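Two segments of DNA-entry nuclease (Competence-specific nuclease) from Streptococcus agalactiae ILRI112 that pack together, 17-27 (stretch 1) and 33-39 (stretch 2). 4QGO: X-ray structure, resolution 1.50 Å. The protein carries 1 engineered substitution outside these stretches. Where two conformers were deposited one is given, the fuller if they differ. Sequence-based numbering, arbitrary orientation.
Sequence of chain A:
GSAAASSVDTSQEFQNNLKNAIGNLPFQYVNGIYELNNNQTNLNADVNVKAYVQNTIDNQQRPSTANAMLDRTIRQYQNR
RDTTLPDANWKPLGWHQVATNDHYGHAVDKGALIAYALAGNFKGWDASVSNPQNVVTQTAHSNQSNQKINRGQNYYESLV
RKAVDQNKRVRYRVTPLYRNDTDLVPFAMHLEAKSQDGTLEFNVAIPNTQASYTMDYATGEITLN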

# COMPACT_ATOMS: atom_id res chain seq x y z
N ASN A 17 -15.04 5.85 6.44
CA ASN A 17 -13.85 6.52 5.91
C ASN A 17 -13.46 5.94 4.56
O ASN A 17 -13.12 6.68 3.63
CB ASN A 17 -12.70 6.44 6.90
CG ASN A 17 -12.89 7.35 8.10
OD1 ASN A 17 -13.48 8.42 7.97
ND2 ASN A 17 -12.40 6.93 9.26
N LEU A 18 -13.52 4.61 4.45
CA LEU A 18 -13.23 3.93 3.19
C LEU A 18 -14.16 4.43 2.09
O LEU A 18 -13.70 4.79 1.01
CB LEU A 18 -13.34 2.41 3.36
CG LEU A 18 -13.01 1.59 2.12
CD1 LEU A 18 -11.59 1.89 1.65
CD2 LEU A 18 -13.19 0.10 2.40
N LYS A 19 -15.45 4.48 2.37
CA LYS A 19 -16.43 4.95 1.39
C LYS A 19 -16.15 6.39 0.95
O LYS A 19 -16.24 6.70 -0.24
CB LYS A 19 -17.85 4.84 1.94
CG LYS A 19 -18.92 5.37 1.00
N ASN A 20 -15.81 7.25 1.90
CA ASN A 20 -15.48 8.64 1.57
C ASN A 20 -14.24 8.75 0.70
O ASN A 20 -14.14 9.66 -0.13
CB ASN A 20 -15.27 9.46 2.85
CG ASN A 20 -16.54 9.60 3.67
OD1 ASN A 20 -17.65 9.48 3.16
ND2 ASN A 20 -16.37 9.87 4.97
N ALA A 21 -13.30 7.83 0.89
CA ALA A 21 -12.03 7.90 0.18
C ALA A 21 -12.08 7.31 -1.23
O ALA A 21 -11.33 7.74 -2.11
CB ALA A 21 -10.95 7.22 1.00
N ILE A 22 -12.93 6.32 -1.45
CA ILE A 22 -12.96 5.65 -2.75
C ILE A 22 -14.24 5.91 -3.55
O ILE A 22 -14.35 5.46 -4.69
CB ILE A 22 -12.78 4.11 -2.63
CG1 ILE A 22 -14.00 3.49 -1.95
CG2 ILE A 22 -11.48 3.78 -1.90
CD1 ILE A 22 -13.98 1.97 -1.92
N GLY A 23 -15.19 6.62 -2.96
CA GLY A 23 -16.47 6.86 -3.62
C GLY A 23 -17.47 5.76 -3.34
O GLY A 23 -17.27 4.92 -2.47
N ASN A 24 -18.57 5.76 -4.08
CA ASN A 24 -19.61 4.76 -3.84
C ASN A 24 -19.35 3.46 -4.60
O ASN A 24 -20.22 2.96 -5.31
CB ASN A 24 -20.99 5.32 -4.18
CG ASN A 24 -22.10 4.64 -3.39
OD1 ASN A 24 -21.85 4.05 -2.34
ND2 ASN A 24 -23.33 4.73 -3.89
N LEU A 25 -18.13 2.94 -4.46
CA LEU A 25 -17.80 1.63 -5.00
C LEU A 25 -18.20 0.55 -4.01
O LEU A 25 -18.14 0.77 -2.80
CB LEU A 25 -16.29 1.51 -5.25
CG LEU A 25 -15.63 2.30 -6.38
CD1 LEU A 25 -14.14 2.01 -6.41
CD2 LEU A 25 -16.27 1.96 -7.72
N PRO A 26 -18.61 -0.62 -4.52
CA PRO A 26 -18.89 -1.71 -3.58
C PRO A 26 -17.61 -2.18 -2.92
O PRO A 26 -16.51 -2.07 -3.49
CB PRO A 26 -19.48 -2.81 -4.46
CG PRO A 26 -19.14 -2.44 -5.86
CD PRO A 26 -18.95 -0.97 -5.91
N PHE A 27 -17.73 -2.67 -1.70
CA PHE A 27 -16.58 -3.30 -1.06
C PHE A 27 -17.03 -4.40 -0.13
O PHE A 27 -18.16 -4.41 0.35
CB PHE A 27 -15.70 -2.28 -0.33
CG PHE A 27 -16.42 -1.46 0.69
CD1 PHE A 27 -16.62 -1.93 1.98
CD2 PHE A 27 -16.86 -0.19 0.38
CE1 PHE A 27 -17.27 -1.17 2.93
CE2 PHE A 27 -17.51 0.59 1.32
CZ PHE A 27 -17.71 0.10 2.60
N ILE A 33 -8.71 -7.98 4.36
CA ILE A 33 -8.61 -6.76 3.56
C ILE A 33 -9.98 -6.40 2.97
O ILE A 33 -10.93 -7.16 3.13
CB ILE A 33 -7.50 -6.87 2.48
CG1 ILE A 33 -7.68 -8.09 1.56
CG2 ILE A 33 -6.14 -7.00 3.17
CD1 ILE A 33 -8.78 -7.97 0.50
N TYR A 34 -10.08 -5.26 2.30
CA TYR A 34 -11.31 -4.92 1.58
C TYR A 34 -11.09 -5.08 0.09
O TYR A 34 -10.24 -4.40 -0.50
CB TYR A 34 -11.78 -3.50 1.92
CG TYR A 34 -12.41 -3.40 3.28
CD1 TYR A 34 -13.77 -3.65 3.46
CD2 TYR A 34 -11.66 -3.05 4.40
CE1 TYR A 34 -14.35 -3.58 4.72
CE2 TYR A 34 -12.23 -2.98 5.66
CZ TYR A 34 -13.58 -3.23 5.81
OH TYR A 34 -14.15 -3.16 7.05
N GLU A 35 -11.86 -5.98 -0.51
CA GLU A 35 -11.93 -6.10 -1.95
C GLU A 35 -12.85 -4.99 -2.42
O GLU A 35 -13.95 -4.81 -1.86
CB GLU A 35 -12.49 -7.47 -2.31
CG GLU A 35 -12.59 -7.75 -3.79
CD GLU A 35 -13.25 -9.09 -4.08
OE1 GLU A 35 -13.78 -9.26 -5.20
OE2 GLU A 35 -13.26 -9.97 -3.19
N LEU A 36 -12.42 -4.23 -3.43
CA LEU A 36 -13.21 -3.10 -3.93
C LEU A 36 -13.71 -3.38 -5.32
O LEU A 36 -12.97 -3.94 -6.14
CB LEU A 36 -12.33 -1.84 -4.00
CG LEU A 36 -11.53 -1.50 -2.74
CD1 LEU A 36 -10.76 -0.21 -2.97
CD2 LEU A 36 -12.45 -1.39 -1.53
N ASN A 37 -14.95 -2.99 -5.60
CA ASN A 37 -15.47 -3.05 -6.97
C ASN A 37 -15.34 -4.45 -7.59
O ASN A 37 -15.01 -4.59 -8.77
CB ASN A 37 -14.74 -2.02 -7.85
CG ASN A 37 -15.48 -1.71 -9.14
OD1 ASN A 37 -16.70 -1.58 -9.16
ND2 ASN A 37 -14.73 -1.57 -10.23
N ASN A 38 -15.62 -5.47 -6.78
CA ASN A 38 -15.52 -6.86 -7.21
C ASN A 38 -14.15 -7.21 -7.79
O ASN A 38 -14.03 -8.05 -8.68
CB ASN A 38 -16.65 -7.20 -8.18
CG ASN A 38 -18.01 -7.01 -7.55
OD1 ASN A 38 -18.42 -7.79 -6.69
ND2 ASN A 38 -18.70 -5.95 -7.94
N ASN A 39 -13.14 -6.55 -7.24
CA ASN A 39 -11.73 -6.77 -7.61
C ASN A 39 -11.36 -6.23 -9.00
O ASN A 39 -10.29 -6.55 -9.52
CB ASN A 39 -11.35 -8.26 -7.46
CG ASN A 39 -10.04 -8.47 -6.74
OD1 ASN A 39 -9.51 -7.58 -6.08
ND2 ASN A 39 -9.51 -9.69 -6.86

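How do the backbones meet? The helix ends at Ile 22, Gly 23 turns out of it with positive phi, and the chain runs on to Phe 27, which pairs antiparallel with Leu 36 as a non-hydrogen-bonded bridge, their CA atoms 4.4 Å apart. Beside it, Asn 37 N donates a nearly straight hydrogen bond to Pro 26 O at 2.8 Å. Phe 27 CA also comes within 3.1 Å of Glu 35 O, a close CA-H...O contact.

Which bump fills the central hollow? Leu 36 does. Leu 36 CD2 reaches into a pocket lined by Ile 22, Phe 27 and Leu 18: it lies 3.7 Å from Ile 22 CD1 and 3.6 Å from Phe 27 CB, with Leu 18 CD2 a looser 4.3 Å away. All are apolar, so close fit and exclusion of water favor the contact.

What covers the Tyr 34 ring? Leu 18 lays its CD2 methyl over one face of Tyr 34, 4.0 Å from that ring's centroid, a CH-pi contact. The Phe 27 ring approaches obliquely, with Phe 27 CD1 3.6 Å from Tyr 34 CD1.

How does the packing finish at the turn? Asn 37 sits against two apolar neighbors: its OD1 lies 3.8 Å from Leu 25 CD2 and 4.0 Å from Pro 26 CD. These are van der Waals contacts; the backbone supplies the hydrogen bond here.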